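Local coordinates for protein trehalose-6-phosphate phosphatase (Candida albicans, PDB 5DXF) that carries an N-terminal glycosyltransferase family 20 region with a GT-B fold, two Rossmann-like domains facing each other, at residues Leu297-Thr303 with Asn510-Trp515; Asn451-Leu455 with Lys496-Glu500. One frame throughout, in Å; residues are numbered along the deposited sequence.

Interaction 1: residues Leu297-Thr303 with Asn510-Trp515; sequences LPIGIDT and NTVQNW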
loop_
_atom_site.group_PDB
_atom_site.type_symbol
_atom_site.label_atom_id
_atom_site.label_comp_id
_atom_site.label_asym_id
_atom_site.label_seq_id
_atom_site.Cartn_x
_atom_site.Cartn_y
_atom_site.Cartn_z
ATOM N N LEU A 297 10.268 -7.009 6.622
ATOM C CA LEU A 297 10.995 -6.105 5.738
ATOM C C LEU A 297 10.106 -5.002 5.196
ATOM O O LEU A 297 9.654 -5.081 4.060
ATOM C CB LEU A 297 11.625 -6.883 4.586
ATOM C CG LEU A 297 12.818 -6.203 3.922
ATOM C CD1 LEU A 297 13.958 -6.036 4.901
ATOM C CD2 LEU A 297 13.279 -6.972 2.705
ATOM N N PRO A 298 9.862 -3.932 6.069
ATOM C CA PRO A 298 8.906 -2.951 5.527
ATOM C C PRO A 298 9.380 -2.299 4.238
ATOM O O PRO A 298 10.533 -1.931 4.121
ATOM C CB PRO A 298 8.787 -1.904 6.635
ATOM C CG PRO A 298 10.058 -1.971 7.365
ATOM C CD PRO A 298 10.250 -3.431 7.478
ATOM N N ILE A 299 8.475 -2.158 3.280
ATOM C CA ILE A 299 8.791 -1.542 2.000
ATOM C C ILE A 299 9.038 -0.048 2.102
ATOM O O ILE A 299 8.457 0.631 2.937
ATOM C CB ILE A 299 7.700 -1.797 0.954
ATOM C CG1 ILE A 299 8.235 -1.489 -0.440
ATOM C CG2 ILE A 299 6.471 -0.963 1.249
ATOM C CD1 ILE A 299 7.498 -2.214 -1.536
ATOM N N GLY A 300 9.918 0.449 1.245
ATOM C CA GLY A 300 10.230 1.865 1.209
ATOM C C GLY A 300 9.815 2.473 -0.118
ATOM O O GLY A 300 9.446 1.752 -1.045
ATOM N N ILE A 301 9.852 3.796 -0.173
ATOM C CA ILE A 301 9.593 4.561 -1.384
ATOM C C ILE A 301 10.838 4.805 -2.226
ATOM O O ILE A 301 11.949 4.605 -1.774
ATOM C CB ILE A 301 8.897 5.895 -1.073
ATOM C CG1 ILE A 301 9.628 6.652 0.017
ATOM C CG2 ILE A 301 7.477 5.654 -0.617
ATOM C CD1 ILE A 301 8.886 7.883 0.475
ATOM N N ASP A 302 10.640 5.243 -3.459
ATOM C CA ASP A 302 11.745 5.655 -4.297
ATOM C C ASP A 302 12.021 7.085 -3.951
ATOM O O ASP A 302 11.459 7.994 -4.526
ATOM C CB ASP A 302 11.354 5.578 -5.754
ATOM C CG ASP A 302 12.488 5.892 -6.666
ATOM O OD1 ASP A 302 13.398 6.620 -6.241
ATOM O OD2 ASP A 302 12.477 5.397 -7.801
ATOM N N THR A 303 12.891 7.268 -2.976
ATOM C CA THR A 303 13.137 8.568 -2.393
ATOM C C THR A 303 13.727 9.579 -3.352
ATOM O O THR A 303 13.367 10.742 -3.327
ATOM C CB THR A 303 14.062 8.435 -1.188
ATOM O OG1 THR A 303 13.587 7.378 -0.363
ATOM C CG2 THR A 303 14.049 9.690 -0.392
ATOM N N ASN A 510 15.590 3.615 4.522
ATOM C CA ASN A 510 15.068 2.571 3.669
ATOM C C ASN A 510 14.530 3.142 2.368
ATOM O O ASN A 510 13.469 3.732 2.333
ATOM C CB ASN A 510 13.979 1.806 4.419
ATOM C CG ASN A 510 13.555 0.539 3.713
ATOM O OD1 ASN A 510 14.375 -0.216 3.217
ATOM N ND2 ASN A 510 12.259 0.297 3.679
ATOM N N THR A 511 15.255 2.929 1.287
ATOM C CA THR A 511 14.774 3.318 -0.029
ATOM C C THR A 511 14.052 2.119 -0.603
ATOM O O THR A 511 14.237 0.998 -0.114
ATOM C CB THR A 511 15.924 3.739 -0.957
ATOM O OG1 THR A 511 16.678 2.576 -1.312
ATOM C CG2 THR A 511 16.844 4.732 -0.254
ATOM N N VAL A 512 13.224 2.329 -1.623
ATOM C CA VAL A 512 12.614 1.181 -2.289
ATOM C C VAL A 512 13.783 0.300 -2.802
ATOM O O VAL A 512 13.853 -0.876 -2.466
ATOM C CB VAL A 512 11.620 1.585 -3.433
ATOM C CG1 VAL A 512 12.345 2.214 -4.633
ATOM C CG2 VAL A 512 10.765 0.374 -3.860
ATOM N N GLN A 513 14.736 0.899 -3.524
ATOM C CA GLN A 513 15.859 0.187 -4.146
ATOM C C GLN A 513 16.603 -0.721 -3.160
ATOM O O GLN A 513 16.838 -1.910 -3.433
ATOM C CB GLN A 513 16.831 1.187 -4.792
ATOM C CG GLN A 513 16.205 2.049 -5.895
ATOM C CD GLN A 513 15.539 3.308 -5.355
ATOM O OE1 GLN A 513 15.402 3.484 -4.144
ATOM N NE2 GLN A 513 15.135 4.195 -6.257
ATOM N N ASN A 514 16.939 -0.173 -2.000
ATOM C CA ASN A 514 17.660 -0.942 -1.005
ATOM C C ASN A 514 16.778 -2.033 -0.409
ATOM O O ASN A 514 17.279 -3.080 -0.007
ATOM C CB ASN A 514 18.209 -0.031 0.105
ATOM C CG ASN A 514 18.890 -0.813 1.219
ATOM O OD1 ASN A 514 18.326 -0.991 2.297
ATOM N ND2 ASN A 514 20.107 -1.285 0.959
ATOM N N TRP A 515 15.495 -1.741 -0.234
ATOM C CA TRP A 515 14.567 -2.730 0.283
ATOM C C TRP A 515 14.449 -3.856 -0.709
ATOM O O TRP A 515 14.500 -5.020 -0.357
ATOM C CB TRP A 515 13.200 -2.096 0.540
ATOM C CG TRP A 515 12.074 -3.066 0.772
ATOM C CD1 TRP A 515 11.610 -3.501 1.965
ATOM C CD2 TRP A 515 11.265 -3.697 -0.220
ATOM N NE1 TRP A 515 10.575 -4.369 1.787
ATOM C CE2 TRP A 515 10.341 -4.504 0.449
ATOM C CE3 TRP A 515 11.233 -3.657 -1.611
ATOM C CZ2 TRP A 515 9.399 -5.265 -0.222
ATOM C CZ3 TRP A 515 10.308 -4.406 -2.271
ATOM C CH2 TRP A 515 9.398 -5.199 -1.583
HETATM O O HOH W 1 11.368 5.036 2.391
#

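Interaction 2: residues Asn451-Leu455 with Lys496-Glu500; sequences NNSPL and KVSLE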
loop_
_atom_site.group_PDB
_atom_site.type_symbol
_atom_site.label_atom_id
_atom_site.label_comp_id
_atom_site.label_asym_id
_atom_site.label_seq_id
_atom_site.Cartn_x
_atom_site.Cartn_y
_atom_site.Cartn_z
ATOM N N ASN A 451 10.636 22.477 4.531
ATOM C CA ASN A 451 9.565 23.207 5.190
ATOM C C ASN A 451 9.316 22.758 6.632
ATOM O O ASN A 451 8.881 23.552 7.469
ATOM C CB ASN A 451 8.276 23.081 4.362
ATOM C CG ASN A 451 7.197 24.027 4.830
ATOM O OD1 ASN A 451 6.012 23.711 4.785
ATOM N ND2 ASN A 451 7.611 25.202 5.295
ATOM N N ASN A 452 9.599 21.488 6.908
ATOM C CA ASN A 452 9.541 20.924 8.262
ATOM C C ASN A 452 8.165 20.920 8.920
ATOM O O ASN A 452 8.051 21.184 10.115
ATOM C CB ASN A 452 10.522 21.655 9.192
ATOM C CG ASN A 452 11.947 21.634 8.681
ATOM O OD1 ASN A 452 12.565 20.575 8.566
ATOM N ND2 ASN A 452 12.484 22.813 8.395
ATOM N N SER A 453 7.123 20.611 8.159
ATOM C CA SER A 453 5.791 20.498 8.746
ATOM C C SER A 453 5.602 19.141 9.432
ATOM O O SER A 453 6.074 18.115 8.935
ATOM C CB SER A 453 4.712 20.721 7.686
ATOM O OG SER A 453 4.621 22.094 7.342
ATOM N N PRO A 454 4.915 19.138 10.589
ATOM C CA PRO A 454 4.717 17.940 11.416
ATOM C C PRO A 454 3.817 16.857 10.811
ATOM O O PRO A 454 2.856 17.116 10.066
ATOM C CB PRO A 454 4.079 18.499 12.694
ATOM C CG PRO A 454 3.454 19.774 12.286
ATOM C CD PRO A 454 4.365 20.342 11.239
ATOM N N LEU A 455 4.158 15.622 11.162
ATOM C CA LEU A 455 3.395 14.448 10.776
ATOM C C LEU A 455 2.811 13.769 12.009
ATOM O O LEU A 455 3.533 13.453 12.957
ATOM C CB LEU A 455 4.276 13.465 10.004
ATOM C CG LEU A 455 3.719 12.047 9.874
ATOM C CD1 LEU A 455 2.510 12.025 8.952
ATOM C CD2 LEU A 455 4.792 11.083 9.394
ATOM N N LYS A 496 10.009 21.275 15.288
ATOM C CA LYS A 496 9.656 20.926 13.914
ATOM C C LYS A 496 10.882 20.491 13.113
ATOM O O LYS A 496 10.899 19.389 12.557
ATOM C CB LYS A 496 8.964 22.105 13.220
ATOM C CG LYS A 496 7.619 22.491 13.825
ATOM C CD LYS A 496 7.155 23.874 13.365
ATOM C CE LYS A 496 6.845 23.915 11.877
ATOM N NZ LYS A 496 6.145 25.179 11.496
ATOM N N VAL A 497 11.906 21.342 13.060
ATOM C CA VAL A 497 13.103 21.036 12.275
ATOM C C VAL A 497 13.791 19.750 12.740
ATOM O O VAL A 497 14.139 18.906 11.920
ATOM C CB VAL A 497 14.129 22.190 12.315
ATOM C CG1 VAL A 497 15.303 21.897 11.379
ATOM C CG2 VAL A 497 13.461 23.519 11.960
ATOM N N SER A 498 13.977 19.596 14.048
ATOM C CA SER A 498 14.604 18.392 14.591
ATOM C C SER A 498 13.820 17.126 14.247
ATOM O O SER A 498 14.390 16.149 13.742
ATOM C CB SER A 498 14.766 18.511 16.110
ATOM O OG SER A 498 13.514 18.683 16.749
ATOM N N LEU A 499 12.519 17.149 14.523
ATOM C CA LEU A 499 11.668 15.993 14.262
ATOM C C LEU A 499 11.688 15.625 12.780
ATOM O O LEU A 499 11.817 14.447 12.419
ATOM C CB LEU A 499 10.238 16.267 14.727
ATOM C CG LEU A 499 9.304 15.060 14.805
ATOM C CD1 LEU A 499 10.065 13.837 15.284
ATOM C CD2 LEU A 499 8.144 15.365 15.736
ATOM N N GLU A 500 11.585 16.638 11.926
ATOM C CA GLU A 500 11.648 16.411 10.489
ATOM C C GLU A 500 13.005 15.854 10.081
ATOM O O GLU A 500 13.079 15.058 9.157
ATOM C CB GLU A 500 11.360 17.694 9.712
ATOM C CG GLU A 500 10.222 17.563 8.707
ATOM C CD GLU A 500 10.363 16.369 7.786
ATOM O OE1 GLU A 500 11.325 16.325 6.989
ATOM O OE2 GLU A 500 9.499 15.471 7.857
#

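Interaction 1: residues Leu297-Thr303 with Asn510-Trp515
In this GT-B fold the loop leaving strand 290-296 of the N-terminal sheet meets the start of helix 512-526, the closing helix of the model. Two hydrogen bonds to loop carbonyls are firm: Trp515 NE1 donates to Leu297 O at 2.6 Å, and Val512 N, at the helix start, to Ile301 O at 2.6 Å. Asn510 ND2 adds a weak one to Pro298 O (2.9 Å). Side chain to side chain, Gln513 NE2 donates to Asp302 OD1 at 3.0 Å. Both amino ends are capped: Asp302 is the N-cap of helix 303-311 through Lys305 N, and Thr511 OG1 accepts from Asn514 N. Apolar packing centres on the Trp515 indole, which has CH-pi contacts on both faces, Ile299 CA 3.5 Å from the five-membered ring centroid and Leu297 CD2 4.2 Å from it on the opposite face; Phe227 meets the indole edge-to-face. Gly300 allows the closest CA-CA approach, Gly300 CA to Val512 CA 4.3 Å, and a CB there would clash with Asn510 O. One water bridges the backbones, donating to Asn510 O at 2.5 Å and accepting from Ile301 N at 3.2 Å.

Interaction 2: residues Asn451-Leu455 with Lys496-Glu500
Within the C-terminal Rossmann-like half of the GT-B fold, helix 493-509 packs on the loop that joins helix 439-447 to strand 455-458, which lies between the parallel strands 428-430 and 471-473. The contact rests on van der Waals packing, with no hydrogen bond between the two segments. Lys496 comes first along the helix. Its CB lies 3.4 Å from Asn452 O, and a bend at chi3 (66°, p) curls the aliphatic chain around that carbonyl, so that Lys496 CE also comes within 3.5 Å of Asn452 O and 4.4 Å from Pro454 CD. The nearest pair of CA atoms is Asn452 CA and Val497 CA, 5.4 Å apart. Asn452 has left-handed backbone angles (phi/psi 63/40), and its CA-to-CB bond points toward the helix, laying the amide across the turn from Val497 to Glu500. Val497 CG2 touches Asn452 ND2 at 3.8 Å, at the exposed margin. One turn on from Lys496, Glu500 is tied back to it by the helical bond from Glu500 N to Lys496 O (2.9 Å) and is the buried end of the contact. Glu500 also touches Val445 and Gln448, and Gln448 OE1 accepts from Ser453 N, while Ser453 OG bonds to Ala425 O; the loop is thus also held by Gln448, just after helix 439-447, and by Ala425, just after helix 415-424. Against the loop itself Glu500 presents its aliphatic part: CB lies 3.3 Å from Asn452 OD1, and CG lies 4.2 Å from Ser453 O.

The two contacts lie about 21 Å apart between centres and do not touch, yet they involve consecutive helices: 493-509 in interaction 2 and 512-526 in interaction 1. The first of these packs inside the C-terminal half; the chain then turns, and the second meets the loop leaving the N-terminal sheet, the return crossing familiar from GT-B proteins. Helix 439-447 lies beside both, touching Ile301 and Thr303 in one and Leu455 and Glu500 in the other. Interaction 1, its centre about 13 Å from the centre of the chain, combines hydrogen bonds with a buried indole; interaction 2, its centre at about 24 Å, is smaller, made by packing alone, with the exposed Val497 at its margin.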